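Local coordinates for diguanylate cyclase/phosphodiesterase-domain containing protein (Thermotoga maritima MSB8, PDB 6KHU), which belongs to the GGDEF family of diguanylate cyclases, enzymes that make cyclic di-GMP, although its own activity is not established, at residues I32-K38 / L126-A131; C58-D64 / L76-G80. One frame throughout, in Å; residues are numbered along the deposited sequence.

Both contacts are built on one sheet, in which strands 30-37 and 73-79 run antiparallel as neighbours. Contact 1 lays the C-terminal helix 119-130 against strand 30-37; contact 2, with its centre about 18 Å from that of contact 1, ties the loop after helix 41-57 to strand 73-79. They meet where Phe33 N probably donates to Leu76 O (2.7 Å) and Phe33 packs on Val78, on the sheet face away from helix 119-130. Glu57, a zinc ligand, immediately precedes contact 2, and the side chain of Cys58 lies about 8 Å from a bound zinc ion. In contact 1 the side chain of Ile32 is about 13 Å from a bound zinc ion.

Contact 1 of 2, residues I32-K38 / L126-A131; sequences IFFVKTK and LEKAVA
Leu126 lies across the Phe34 ring, joining the C-terminal helix to strand 30-37 of the GGDEF-type sheet; the axes of the strand and helix segments make an angle of 36° and come within 8.5 Å of each other. The apolar packing centres on this ring. Leu126 CB sits almost over its middle, 3.7 Å from the Phe34 centroid, as a CH-pi contact, while Val130 CG2 comes to the ring edge. With CG of Leu126 beside its own backbone N (chi1 -80°), CD1 reaches on past the ring to Ile32 CG2 at 3.5 Å. Tyr69 also meets the Phe34 ring. Lys36, extended, packs its methylenes against Val130, with Lys36 CB 3.9 Å from Val130 CB.

At the end of the helix the extended Lys38 brings NZ to two backbone carbonyls, Val130 O and Ala131 O, each at 2.9 Å. NZ stands above both carbonyl planes and also bonds Ser106 OG. Within the helix, Glu127 OE1 forms a salt bridge to Lys128 NZ through its anti lone pair, and OE2 bonds Tyr69 OH.

Hydrophobic burial thus gives way along the strand to charge: an ammonium group grips the last two carbonyls, where it probably offsets the helix dipole.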
loop_
_atom_site.group_PDB
_atom_site.type_symbol
_atom_site.label_atom_id
_atom_site.label_comp_id
_atom_site.label_asym_id
_atom_site.label_seq_id
_atom_site.Cartn_x
_atom_site.Cartn_y
_atom_site.Cartn_z
ATOM N N ILE A 32 -2.524 -1.550 5.676
ATOM C CA ILE A 32 -2.506 -1.747 4.231
ATOM C C ILE A 32 -2.899 -0.436 3.565
ATOM O O ILE A 32 -3.907 0.176 3.937
ATOM C CB ILE A 32 -3.472 -2.867 3.801
ATOM C CG1 ILE A 32 -3.137 -4.181 4.515
ATOM C CG2 ILE A 32 -3.435 -3.052 2.291
ATOM C CD1 ILE A 32 -4.184 -5.263 4.323
ATOM N N PHE A 33 -2.121 -0.011 2.575
ATOM C CA PHE A 33 -2.435 1.171 1.784
ATOM C C PHE A 33 -2.652 0.743 0.341
ATOM O O PHE A 33 -1.897 -0.086 -0.184
ATOM C CB PHE A 33 -1.302 2.241 1.835
ATOM C CG PHE A 33 -0.993 2.770 3.216
ATOM C CD1 PHE A 33 -0.208 2.043 4.093
ATOM C CD2 PHE A 33 -1.446 4.018 3.611
ATOM C CE1 PHE A 33 0.094 2.526 5.344
ATOM C CE2 PHE A 33 -1.151 4.504 4.875
ATOM C CZ PHE A 33 -0.383 3.749 5.746
ATOM N N PHE A 34 -3.680 1.315 -0.301
ATOM C CA PHE A 34 -3.896 1.198 -1.743
ATOM C C PHE A 34 -3.752 2.568 -2.397
ATOM O O PHE A 34 -4.298 3.559 -1.897
ATOM C CB PHE A 34 -5.304 0.663 -2.061
ATOM C CG PHE A 34 -5.405 -0.833 -2.127
ATOM C CD1 PHE A 34 -4.691 -1.637 -1.249
ATOM C CD2 PHE A 34 -6.250 -1.437 -3.065
ATOM C CE1 PHE A 34 -4.802 -3.032 -1.305
ATOM C CE2 PHE A 34 -6.375 -2.819 -3.129
ATOM C CZ PHE A 34 -5.648 -3.625 -2.247
ATOM N N VAL A 35 -3.045 2.622 -3.530
ATOM C CA VAL A 35 -2.950 3.833 -4.345
ATOM C C VAL A 35 -3.303 3.468 -5.786
ATOM O O VAL A 35 -2.631 2.634 -6.401
ATOM C CB VAL A 35 -1.552 4.476 -4.277
ATOM C CG1 VAL A 35 -1.479 5.695 -5.200
ATOM C CG2 VAL A 35 -1.215 4.878 -2.845
ATOM N N LYS A 36 -4.358 4.075 -6.319
ATOM C CA LYS A 36 -4.738 3.887 -7.713
ATOM C C LYS A 36 -4.430 5.158 -8.492
ATOM O O LYS A 36 -4.863 6.246 -8.100
ATOM C CB LYS A 36 -6.224 3.536 -7.848
ATOM C CG LYS A 36 -6.672 3.409 -9.307
ATOM C CD LYS A 36 -8.022 2.713 -9.443
ATOM C CE LYS A 36 -8.489 2.760 -10.893
ATOM N NZ LYS A 36 -9.798 2.081 -11.108
ATOM N N THR A 37 -3.673 5.019 -9.580
ATOM C CA THR A 37 -3.372 6.143 -10.456
ATOM C C THR A 37 -4.464 6.281 -11.500
ATOM O O THR A 37 -4.913 5.287 -12.086
ATOM C CB THR A 37 -2.029 5.969 -11.164
ATOM O OG1 THR A 37 -2.024 4.732 -11.892
ATOM C CG2 THR A 37 -0.912 5.959 -10.166
ATOM N N LYS A 38 -4.875 7.518 -11.736
ATOM C CA LYS A 38 -5.954 7.821 -12.669
ATOM C C LYS A 38 -5.448 8.883 -13.649
ATOM O O LYS A 38 -5.905 10.026 -13.647
ATOM C CB LYS A 38 -7.215 8.269 -11.915
ATOM C CG LYS A 38 -7.838 7.146 -11.082
ATOM C CD LYS A 38 -8.857 7.639 -10.074
ATOM C CE LYS A 38 -9.615 6.449 -9.483
ATOM N NZ LYS A 38 -10.386 6.795 -8.243
ATOM N N LEU A 126 -10.818 -1.922 0.233
ATOM C CA LEU A 126 -9.789 -1.029 -0.296
ATOM C C LEU A 126 -9.956 -0.834 -1.795
ATOM O O LEU A 126 -9.843 0.292 -2.292
ATOM C CB LEU A 126 -8.397 -1.574 0.027
ATOM C CG LEU A 126 -7.921 -1.284 1.447
ATOM C CD1 LEU A 126 -6.882 -2.310 1.895
ATOM C CD2 LEU A 126 -7.390 0.154 1.577
ATOM N N GLU A 127 -10.224 -1.925 -2.525
ATOM C CA GLU A 127 -10.554 -1.852 -3.950
ATOM C C GLU A 127 -11.659 -0.832 -4.224
ATOM O O GLU A 127 -11.511 0.053 -5.079
ATOM C CB GLU A 127 -10.995 -3.232 -4.455
ATOM C CG GLU A 127 -9.864 -4.205 -4.675
ATOM C CD GLU A 127 -10.337 -5.566 -5.167
ATOM O OE1 GLU A 127 -11.564 -5.765 -5.331
ATOM O OE2 GLU A 127 -9.475 -6.442 -5.380
ATOM N N LYS A 128 -12.788 -0.961 -3.523
ATOM C CA LYS A 128 -13.900 -0.033 -3.727
ATOM C C LYS A 128 -13.486 1.397 -3.434
ATOM O O LYS A 128 -13.898 2.324 -4.146
ATOM C CB LYS A 128 -15.110 -0.395 -2.851
ATOM C CG LYS A 128 -15.583 -1.846 -2.842
ATOM C CD LYS A 128 -15.422 -2.557 -4.179
ATOM C CE LYS A 128 -14.921 -3.989 -3.956
ATOM N NZ LYS A 128 -14.339 -4.623 -5.171
ATOM N N ALA A 129 -12.674 1.599 -2.385
ATOM C CA ALA A 129 -12.383 2.960 -1.936
ATOM C C ALA A 129 -11.533 3.751 -2.938
ATOM O O ALA A 129 -11.602 4.987 -2.963
ATOM C CB ALA A 129 -11.690 2.915 -0.579
ATOM N N VAL A 130 -10.722 3.078 -3.754
ATOM C CA VAL A 130 -9.844 3.757 -4.706
ATOM C C VAL A 130 -10.331 3.626 -6.134
ATOM O O VAL A 130 -9.719 4.218 -7.041
ATOM C CB VAL A 130 -8.385 3.255 -4.597
ATOM C CG1 VAL A 130 -7.812 3.533 -3.208
ATOM C CG2 VAL A 130 -8.295 1.772 -4.929
ATOM N N ALA A 131 -11.417 2.888 -6.368
ATOM C CA ALA A 131 -11.842 2.498 -7.715
ATOM C C ALA A 131 -12.058 3.704 -8.637
ATOM O O ALA A 131 -12.489 4.769 -8.183
ATOM C CB ALA A 131 -13.120 1.651 -7.636
#

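Contact 2 of 2, residues C58-D64 / L76-G80; sequences CVRVPLD and LFVIG
Leu63 O approaches the Phe77 ring obliquely, 3.3 Å from Phe77 CE1, while Phe12 from helix 9-26 meets the same ring with its plane inclined by about 50°. The Arg60 guanidinium turns an edge to Ile79 O, which lies near its plane. The third flat group, the Asp64 carboxylate, links loop and strand. In this GGDEF-type fold the loop leads from helix 41-57 into strand 65-68, and Val61 to Asp64 form a type I beta turn closed by Asp64 N to Val61 O.

CG of Asp64 lies beside its backbone N (chi1 -62°), which brings OD1 to the strand. Asp64 OD1 takes the backbone N of Ile79 at 2.8 Å in a nearly straight bond (172°), met on the syn side but tilted from the carboxylate plane. OD2 looks back into its own loop: Arg60 N bonds its anti lone pair, and Val61 N comes from above the plane. Three backbone N-H groups thus fix the carboxylate's rotation and tie the turn to the strand.

Apolar contacts flank this polar centre. Cys58 CB lies 3.8 Å from Leu76 CD2, and Ile89 and Ile93 of helix 86-100 also touch Cys58. Val61 and Ile79 cross at about a right angle, with Val61 CG2 3.7 Å from Ile79 CG1. A water adds a second bridge from turn to strand, donating to Asp64 OD2 at 2.6 Å and to Ile79 O at 2.8 Å.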
loop_
_atom_site.group_PDB
_atom_site.type_symbol
_atom_site.label_atom_id
_atom_site.label_comp_id
_atom_site.label_asym_id
_atom_site.label_seq_id
_atom_site.Cartn_x
_atom_site.Cartn_y
_atom_site.Cartn_z
ATOM N N CYS A 58 8.237 4.113 2.056
ATOM C CA CYS A 58 7.560 3.805 3.318
ATOM C C CYS A 58 8.042 2.514 3.966
ATOM O O CYS A 58 7.703 2.260 5.125
ATOM C CB CYS A 58 6.053 3.670 3.104
ATOM S SG CYS A 58 5.277 5.090 2.339
ATOM N N VAL A 59 8.763 1.670 3.231
ATOM C CA VAL A 59 9.213 0.384 3.754
ATOM C C VAL A 59 10.248 0.627 4.851
ATOM O O VAL A 59 11.327 1.168 4.590
ATOM C CB VAL A 59 9.791 -0.473 2.616
ATOM C CG1 VAL A 59 10.605 -1.661 3.150
ATOM C CG2 VAL A 59 8.671 -0.942 1.693
ATOM N N ARG A 60 9.924 0.222 6.085
ATOM C CA ARG A 60 10.835 0.394 7.217
ATOM C C ARG A 60 11.597 -0.870 7.587
ATOM O O ARG A 60 12.734 -0.779 8.059
ATOM C CB ARG A 60 10.091 0.853 8.476
ATOM C CG ARG A 60 8.927 1.791 8.302
ATOM C CD ARG A 60 8.213 1.945 9.661
ATOM N NE ARG A 60 9.138 1.716 10.774
ATOM C CZ ARG A 60 9.081 0.678 11.613
ATOM N NH1 ARG A 60 8.139 -0.240 11.476
ATOM N NH2 ARG A 60 9.975 0.550 12.587
ATOM N N VAL A 61 10.994 -2.042 7.431
ATOM C CA VAL A 61 11.681 -3.297 7.734
ATOM C C VAL A 61 11.500 -4.225 6.552
ATOM O O VAL A 61 10.598 -4.019 5.718
ATOM C CB VAL A 61 11.165 -3.915 9.060
ATOM C CG1 VAL A 61 11.425 -2.950 10.213
ATOM C CG2 VAL A 61 9.671 -4.242 8.967
ATOM N N PRO A 62 12.362 -5.237 6.402
ATOM C CA PRO A 62 12.328 -6.058 5.177
ATOM C C PRO A 62 10.994 -6.743 4.889
ATOM O O PRO A 62 10.696 -7.006 3.714
ATOM C CB PRO A 62 13.446 -7.081 5.420
ATOM C CG PRO A 62 14.410 -6.363 6.306
ATOM C CD PRO A 62 13.538 -5.555 7.237
ATOM N N LEU A 63 10.174 -7.015 5.912
ATOM C CA LEU A 63 8.864 -7.634 5.698
ATOM C C LEU A 63 7.862 -6.670 5.050
ATOM O O LEU A 63 6.945 -7.114 4.342
ATOM C CB LEU A 63 8.307 -8.137 7.034
ATOM C CG LEU A 63 8.223 -9.627 7.405
ATOM C CD1 LEU A 63 9.108 -10.522 6.579
ATOM C CD2 LEU A 63 8.497 -9.812 8.902
ATOM N N ASP A 64 7.993 -5.366 5.299
ATOM C CA ASP A 64 7.128 -4.395 4.628
ATOM C C ASP A 64 7.248 -4.560 3.116
ATOM O O ASP A 64 8.341 -4.787 2.588
ATOM C CB ASP A 64 7.513 -2.969 5.023
ATOM C CG ASP A 64 7.357 -2.691 6.509
ATOM O OD1 ASP A 64 6.583 -3.381 7.204
ATOM O OD2 ASP A 64 8.000 -1.738 6.979
ATOM N N LEU A 76 0.508 -1.611 -0.488
ATOM C CA LEU A 76 1.605 -1.545 0.460
ATOM C C LEU A 76 1.083 -2.016 1.805
ATOM O O LEU A 76 -0.033 -1.654 2.201
ATOM C CB LEU A 76 2.154 -0.117 0.588
ATOM C CG LEU A 76 2.996 0.249 1.812
ATOM C CD1 LEU A 76 4.443 -0.263 1.654
ATOM C CD2 LEU A 76 2.988 1.772 2.034
ATOM N N PHE A 77 1.878 -2.814 2.509
ATOM C CA PHE A 77 1.602 -3.000 3.925
ATOM C C PHE A 77 2.853 -2.719 4.739
ATOM O O PHE A 77 3.968 -3.006 4.299
ATOM C CB PHE A 77 1.007 -4.398 4.239
ATOM C CG PHE A 77 1.928 -5.575 3.991
ATOM C CD1 PHE A 77 2.855 -5.970 4.949
ATOM C CD2 PHE A 77 1.800 -6.335 2.831
ATOM C CE1 PHE A 77 3.665 -7.067 4.741
ATOM C CE2 PHE A 77 2.611 -7.448 2.611
ATOM C CZ PHE A 77 3.545 -7.813 3.568
ATOM N N VAL A 78 2.646 -2.128 5.919
ATOM C CA VAL A 78 3.705 -1.676 6.812
ATOM C C VAL A 78 3.409 -2.237 8.205
ATOM O O VAL A 78 2.365 -1.935 8.798
ATOM C CB VAL A 78 3.816 -0.136 6.842
ATOM C CG1 VAL A 78 4.309 0.394 5.497
ATOM C CG2 VAL A 78 2.472 0.505 7.142
ATOM N N ILE A 79 4.303 -3.067 8.713
ATOM C CA ILE A 79 4.023 -3.735 9.974
ATOM C C ILE A 79 4.280 -2.770 11.125
ATOM O O ILE A 79 5.110 -1.851 11.038
ATOM C CB ILE A 79 4.851 -5.027 10.111
ATOM C CG1 ILE A 79 6.304 -4.684 10.404
ATOM C CG2 ILE A 79 4.730 -5.900 8.836
ATOM C CD1 ILE A 79 6.670 -4.841 11.866
ATOM N N GLY A 80 3.560 -2.987 12.225
ATOM C CA GLY A 80 3.721 -2.159 13.399
ATOM C C GLY A 80 2.997 -0.833 13.333
ATOM O O GLY A 80 3.104 -0.043 14.276
HETATM O O HOH W 1 7.242 -1.073 9.376
#